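PDB 3MI6: alpha-galactosidase from Lactobacillus brevis, which probably hydrolyses terminal, non-reducing alpha-D-galactose residues from alpha-galactosides, as a glycoside hydrolase of family 36. Local coordinates for residues D[222-228]-D[483-487]; D[414-420]-D[445-451]. All coordinates share one frame; numbering follows the deposited sequence.

Contact 1: residues D[222-228]-D[483-487]; sequences RMASSHQ and YATEM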
loop_
_atom_site.group_PDB
_atom_site.type_symbol
_atom_site.label_atom_id
_atom_site.label_comp_id
_atom_site.label_asym_id
_atom_site.label_seq_id
_atom_site.Cartn_x
_atom_site.Cartn_y
_atom_site.Cartn_z
ATOM N N ARG D 222 16.654 -16.158 25.170
ATOM C CA ARG D 222 16.118 -16.362 26.509
ATOM C C ARG D 222 16.059 -17.816 26.982
ATOM O O ARG D 222 15.306 -18.132 27.905
ATOM C CB ARG D 222 14.735 -15.727 26.610
ATOM C CG ARG D 222 14.576 -14.487 25.739
ATOM C CD ARG D 222 13.092 -14.208 25.437
ATOM N NE ARG D 222 12.516 -13.241 26.366
ATOM C CZ ARG D 222 12.334 -11.959 26.074
ATOM N NH1 ARG D 222 12.673 -11.506 24.866
ATOM N NH2 ARG D 222 11.801 -11.149 26.982
HETATM N N MSE D 223 16.872 -18.683 26.381
HETATM C CA MSE D 223 16.854 -20.126 26.690
HETATM C C MSE D 223 15.458 -20.776 26.580
HETATM O O MSE D 223 15.141 -21.747 27.292
HETATM C CB MSE D 223 17.420 -20.405 28.076
HETATM C CG MSE D 223 18.927 -20.462 28.196
HETATM SE SE MSE D 223 19.381 -20.923 30.076
HETATM C CE MSE D 223 21.315 -20.878 29.904
ATOM N N ALA D 224 14.638 -20.214 25.701
ATOM C CA ALA D 224 13.355 -20.778 25.325
ATOM C C ALA D 224 13.014 -20.120 24.010
ATOM O O ALA D 224 13.466 -18.999 23.749
ATOM C CB ALA D 224 12.302 -20.452 26.346
ATOM N N SER D 225 12.264 -20.815 23.160
ATOM C CA SER D 225 11.606 -20.136 22.057
ATOM C C SER D 225 10.742 -19.214 22.871
ATOM O O SER D 225 10.284 -19.604 23.937
ATOM C CB SER D 225 10.751 -21.125 21.280
ATOM O OG SER D 225 9.972 -21.910 22.177
ATOM N N SER D 226 10.520 -17.986 22.455
ATOM C CA SER D 226 9.896 -17.092 23.431
ATOM C C SER D 226 8.354 -16.969 23.383
ATOM O O SER D 226 7.688 -17.621 22.595
ATOM C CB SER D 226 10.559 -15.716 23.336
ATOM O OG SER D 226 10.759 -15.352 21.980
ATOM N N HIS D 227 7.807 -16.159 24.282
ATOM C CA HIS D 227 6.514 -15.527 24.063
ATOM C C HIS D 227 6.679 -14.561 22.882
ATOM O O HIS D 227 5.782 -14.384 22.083
ATOM C CB HIS D 227 6.063 -14.701 25.290
ATOM C CG HIS D 227 5.761 -15.517 26.514
ATOM N ND1 HIS D 227 6.687 -15.731 27.517
ATOM C CD2 HIS D 227 4.632 -16.160 26.904
ATOM C CE1 HIS D 227 6.146 -16.479 28.463
ATOM N NE2 HIS D 227 4.899 -16.752 28.115
ATOM N N GLN D 228 7.857 -13.959 22.774
ATOM C CA GLN D 228 8.070 -12.820 21.895
ATOM C C GLN D 228 8.098 -13.166 20.415
ATOM O O GLN D 228 7.493 -12.469 19.608
ATOM C CB GLN D 228 9.363 -12.106 22.290
ATOM C CG GLN D 228 9.307 -11.398 23.658
ATOM C CD GLN D 228 9.148 -12.360 24.820
ATOM O OE1 GLN D 228 8.470 -12.055 25.810
ATOM N NE2 GLN D 228 9.761 -13.531 24.706
ATOM N N TYR D 483 12.547 -16.014 32.843
ATOM C CA TYR D 483 13.659 -16.168 31.907
ATOM C C TYR D 483 15.008 -16.104 32.640
ATOM O O TYR D 483 15.204 -15.260 33.505
ATOM C CB TYR D 483 13.578 -15.130 30.773
ATOM C CG TYR D 483 12.395 -15.345 29.860
ATOM C CD1 TYR D 483 12.198 -16.572 29.234
ATOM C CD2 TYR D 483 11.470 -14.318 29.613
ATOM C CE1 TYR D 483 11.113 -16.781 28.390
ATOM C CE2 TYR D 483 10.386 -14.515 28.775
ATOM C CZ TYR D 483 10.208 -15.755 28.161
ATOM O OH TYR D 483 9.127 -15.982 27.317
ATOM N N ALA D 484 15.925 -17.010 32.312
ATOM C CA ALA D 484 17.208 -17.018 33.015
ATOM C C ALA D 484 17.981 -15.715 32.808
ATOM O O ALA D 484 17.788 -14.987 31.830
ATOM C CB ALA D 484 18.065 -18.242 32.655
ATOM N N THR D 485 18.855 -15.439 33.764
ATOM C CA THR D 485 19.523 -14.162 33.893
ATOM C C THR D 485 20.905 -14.464 34.526
ATOM O O THR D 485 21.076 -15.502 35.203
ATOM C CB THR D 485 18.615 -13.222 34.740
ATOM O OG1 THR D 485 18.343 -12.026 34.017
ATOM C CG2 THR D 485 19.210 -12.885 36.072
ATOM N N GLU D 486 21.896 -13.609 34.272
ATOM C CA GLU D 486 23.267 -13.868 34.738
ATOM C C GLU D 486 23.716 -15.301 34.531
ATOM O O GLU D 486 24.024 -15.981 35.484
ATOM C CB GLU D 486 23.405 -13.559 36.225
ATOM C CG GLU D 486 23.248 -12.107 36.570
ATOM C CD GLU D 486 21.912 -11.824 37.183
ATOM O OE1 GLU D 486 21.243 -12.795 37.594
ATOM O OE2 GLU D 486 21.527 -10.637 37.255
HETATM N N MSE D 487 23.778 -15.748 33.289
HETATM C CA MSE D 487 24.063 -17.150 32.994
HETATM C C MSE D 487 25.472 -17.670 33.296
HETATM O O MSE D 487 26.474 -17.189 32.755
HETATM C CB MSE D 487 23.710 -17.455 31.553
HETATM C CG MSE D 487 22.319 -18.025 31.428
HETATM SE SE MSE D 487 21.653 -17.829 29.619
HETATM C CE MSE D 487 19.893 -17.077 30.081
#
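R222 and Y483 are where the two loop backbones come nearest, CA to CA 5.9 Å, with no strand pairing between them. This is a domain-domain junction of the family 36 fold: residues 222-228 come from the N-terminal beta domain, and 483-487 from the loop that follows strand 475-478 of the parallel beta barrel. Y483 is the main bridge. Its CG stands opposite the carbonyl carbon (chi1 -67°), which carries the ring beneath R222 and its hydroxyl on to H227. R222 covers one ring face in two places. CB makes a CH-pi contact, 4.2 Å from the centroid of the Y483 ring, and after the bend at chi3 NE returns over the same face, 3.5 Å from Y483 CE2. Because the guanidinium plane stands 73° from the ring, it meets the tyrosine with an edge and is not laid flat on it. A224 CB sits at the ring edge. At the far end, Y483 OH hydrogen-bonds H227 ND1, modelled at 2.5 Å, a length too short to be taken literally; either atom could be the donor. The backbone N of H227 adds a weak bond to the same oxygen. NE2 of this histidine is tied to S529 O, and its ring meets W200, a predicted substrate-binding residue, edge-to-face. An alanine in place of Y483 would probably leave H227 ND1 without its hydroxyl partner and open a gap under R222. Farther along, M223 and M487, both selenomethionines here, reach tip to tip beside L500 of helix 500-518. M223 SE also rests on A484 CB, 3.9 Å away.

Contact 2: residues D[414-420]-D[445-451]; sequences EPEMVSV and HQFVLDM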
loop_
_atom_site.group_PDB
_atom_site.type_symbol
_atom_site.label_atom_id
_atom_site.label_comp_id
_atom_site.label_asym_id
_atom_site.label_seq_id
_atom_site.Cartn_x
_atom_site.Cartn_y
_atom_site.Cartn_z
ATOM N N GLU D 414 6.706 -26.994 38.470
ATOM C CA GLU D 414 7.590 -26.059 37.767
ATOM C C GLU D 414 9.023 -26.451 38.113
ATOM O O GLU D 414 9.699 -25.742 38.852
ATOM C CB GLU D 414 7.310 -24.601 38.171
ATOM C CG GLU D 414 7.928 -23.544 37.249
ATOM C CD GLU D 414 7.614 -22.113 37.678
ATOM O OE1 GLU D 414 6.686 -21.909 38.483
ATOM O OE2 GLU D 414 8.294 -21.180 37.204
ATOM N N PRO D 415 9.483 -27.592 37.565
ATOM C CA PRO D 415 10.733 -28.304 37.885
ATOM C C PRO D 415 11.991 -27.451 37.813
ATOM O O PRO D 415 12.787 -27.431 38.763
ATOM C CB PRO D 415 10.819 -29.360 36.785
ATOM C CG PRO D 415 9.426 -29.578 36.364
ATOM C CD PRO D 415 8.761 -28.241 36.456
ATOM N N GLU D 416 12.174 -26.780 36.680
ATOM C CA GLU D 416 13.399 -26.041 36.396
ATOM C C GLU D 416 13.684 -24.874 37.372
ATOM O O GLU D 416 14.722 -24.215 37.259
ATOM C CB GLU D 416 13.361 -25.541 34.941
ATOM C CG GLU D 416 12.989 -26.618 33.894
ATOM C CD GLU D 416 12.250 -26.045 32.675
ATOM O OE1 GLU D 416 12.868 -25.294 31.889
ATOM O OE2 GLU D 416 11.046 -26.348 32.497
HETATM N N MSE D 417 12.782 -24.640 38.333
HETATM C CA MSE D 417 12.822 -23.439 39.193
HETATM C C MSE D 417 13.111 -23.664 40.686
HETATM O O MSE D 417 12.781 -24.709 41.249
HETATM C CB MSE D 417 11.525 -22.631 39.049
HETATM C CG MSE D 417 11.235 -22.179 37.624
HETATM SE SE MSE D 417 12.681 -21.111 36.802
HETATM C CE MSE D 417 12.110 -21.312 34.954
ATOM N N VAL D 418 13.718 -22.659 41.318
ATOM C CA VAL D 418 14.067 -22.707 42.742
ATOM C C VAL D 418 13.860 -21.343 43.420
ATOM O O VAL D 418 14.356 -20.320 42.943
ATOM C CB VAL D 418 15.534 -23.209 42.960
ATOM C CG1 VAL D 418 16.532 -22.291 42.258
ATOM C CG2 VAL D 418 15.862 -23.381 44.458
ATOM N N SER D 419 13.097 -21.333 44.508
ATOM C CA SER D 419 12.931 -20.145 45.346
ATOM C C SER D 419 14.003 -20.123 46.443
ATOM O O SER D 419 14.457 -21.177 46.878
ATOM C CB SER D 419 11.535 -20.134 45.971
ATOM O OG SER D 419 10.624 -19.369 45.197
ATOM N N VAL D 420 14.421 -18.941 46.887
ATOM C CA VAL D 420 15.459 -18.881 47.912
ATOM C C VAL D 420 14.905 -19.355 49.251
ATOM O O VAL D 420 15.600 -20.031 50.018
ATOM C CB VAL D 420 16.076 -17.477 48.072
ATOM C CG1 VAL D 420 17.149 -17.494 49.142
ATOM C CG2 VAL D 420 16.669 -17.002 46.763
ATOM N N HIS D 445 10.122 -13.548 41.590
ATOM C CA HIS D 445 10.643 -13.939 42.909
ATOM C C HIS D 445 11.239 -15.364 42.953
ATOM O O HIS D 445 11.086 -16.080 43.943
ATOM C CB HIS D 445 9.569 -13.714 44.002
ATOM C CG HIS D 445 8.611 -12.596 43.688
ATOM N ND1 HIS D 445 7.387 -12.807 43.085
ATOM C CD2 HIS D 445 8.712 -11.257 43.868
ATOM C CE1 HIS D 445 6.774 -11.649 42.911
ATOM N NE2 HIS D 445 7.558 -10.692 43.375
ATOM N N GLN D 446 11.917 -15.756 41.872
ATOM C CA GLN D 446 12.533 -17.080 41.740
ATOM C C GLN D 446 13.767 -17.076 40.810
ATOM O O GLN D 446 14.075 -16.078 40.142
ATOM C CB GLN D 446 11.515 -18.088 41.219
ATOM C CG GLN D 446 11.295 -18.032 39.710
ATOM C CD GLN D 446 9.938 -18.603 39.278
ATOM O OE1 GLN D 446 9.828 -19.220 38.215
ATOM N NE2 GLN D 446 8.899 -18.384 40.097
ATOM N N PHE D 447 14.478 -18.198 40.772
ATOM C CA PHE D 447 15.681 -18.318 39.955
ATOM C C PHE D 447 15.685 -19.682 39.315
ATOM O O PHE D 447 14.849 -20.514 39.660
ATOM C CB PHE D 447 16.914 -18.151 40.832
ATOM C CG PHE D 447 16.936 -16.856 41.559
ATOM C CD1 PHE D 447 16.218 -16.705 42.734
ATOM C CD2 PHE D 447 17.633 -15.773 41.044
ATOM C CE1 PHE D 447 16.211 -15.510 43.390
ATOM C CE2 PHE D 447 17.636 -14.575 41.696
ATOM C CZ PHE D 447 16.927 -14.440 42.875
ATOM N N VAL D 448 16.613 -19.928 38.394
ATOM C CA VAL D 448 16.568 -21.178 37.650
ATOM C C VAL D 448 17.667 -22.173 38.035
ATOM O O VAL D 448 18.808 -21.791 38.284
ATOM C CB VAL D 448 16.435 -20.951 36.101
ATOM C CG1 VAL D 448 16.370 -19.475 35.758
ATOM C CG2 VAL D 448 17.545 -21.619 35.352
ATOM N N LEU D 449 17.294 -23.449 38.124
ATOM C CA LEU D 449 18.238 -24.533 38.413
ATOM C C LEU D 449 19.151 -24.808 37.241
ATOM O O LEU D 449 18.725 -24.782 36.098
ATOM C CB LEU D 449 17.487 -25.829 38.696
ATOM C CG LEU D 449 16.573 -25.804 39.904
ATOM C CD1 LEU D 449 15.716 -27.061 39.946
ATOM C CD2 LEU D 449 17.437 -25.646 41.142
ATOM N N ASP D 450 20.402 -25.124 37.521
ATOM C CA ASP D 450 21.297 -25.535 36.449
ATOM C C ASP D 450 20.962 -26.925 35.876
ATOM O O ASP D 450 21.542 -27.934 36.261
ATOM C CB ASP D 450 22.738 -25.479 36.928
ATOM C CG ASP D 450 23.711 -25.734 35.831
ATOM O OD1 ASP D 450 23.268 -26.154 34.749
ATOM O OD2 ASP D 450 24.917 -25.516 36.042
HETATM N N MSE D 451 20.026 -26.960 34.944
HETATM C CA MSE D 451 19.635 -28.194 34.267
HETATM C C MSE D 451 20.772 -28.838 33.494
HETATM O O MSE D 451 20.623 -29.929 32.959
HETATM C CB MSE D 451 18.495 -27.915 33.282
HETATM C CG MSE D 451 17.210 -27.414 33.920
HETATM SE SE MSE D 451 16.410 -28.742 35.117
HETATM C CE MSE D 451 16.162 -30.191 33.840
HETATM O O HOH W 1 8.069 -18.218 43.132
#
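M417 and V418 pair with V448 and F447 in a short two-stranded antiparallel ribbon, built on the loop that follows barrel strand 408-413 of the (beta/alpha)8 domain. Three backbone hydrogen bonds join the strands and their ends: V418 N to F447 O (2.9 Å), F447 N to V418 O (3.0 Å), and L449 N to E416 O (2.8 Å). V418 and F447 thus form a hydrogen-bonded pair, and M417 with V448 the adjoining non-hydrogen-bonded one, where M417 CA also makes a CA-H...O contact to F447 O. A type I turn from E414 to M417 leads the chain from the barrel strand into the ribbon.

Apolar packing differs on the two faces. On the face of M417 and V448, selenium SE of M417 lies against V448 CB at 3.8 Å. On the other, V418 and L449 cross at about a right angle: with chi1 at 59°, CG1 of V418 falls between its backbone N and carbonyl carbon. V418 CB is 3.6 Å from L449 CD2, and CG1 meets the same methyl. Beyond the bridges, V420 CG2 touches the F447 ring at CE1.

Two acidic side chains contact predicted substrate-binding residues, consistent with a place near the galactose site. E416 forms a salt bridge with R533 and hydrogen bonds to Y504 OH and to NE1 of W478. E414 runs fully extended, and its OE2 accepts from N481 N. That same E414 OE2 is 2.7 Å from Q446 OE1, while M417 crosses Q446 obliquely, its CG approaching the amide oxygen OE1.

How the contacts relate
Along the chain the order is 222-228, 414-420, 445-451, 483-487, so contact 2 forms within the span that contact 1 bridges. Their centres are 13 Å apart and they touch directly, A484 CB packing on V448 CG1 at 3.7 Å. Contact 2 belongs wholly to the barrel domain, whereas contact 1 ties a barrel loop to the N-terminal beta domain. Both lean on helix 500-518, where Y504 touches M223 from one and V448 from the other; R533 is likewise shared, by A224 and E416. In sequence, strand 475-478 and the predicted nucleophile D479 come between 445-451 and 483-487, consistent with both contacts lying near the predicted galactose site.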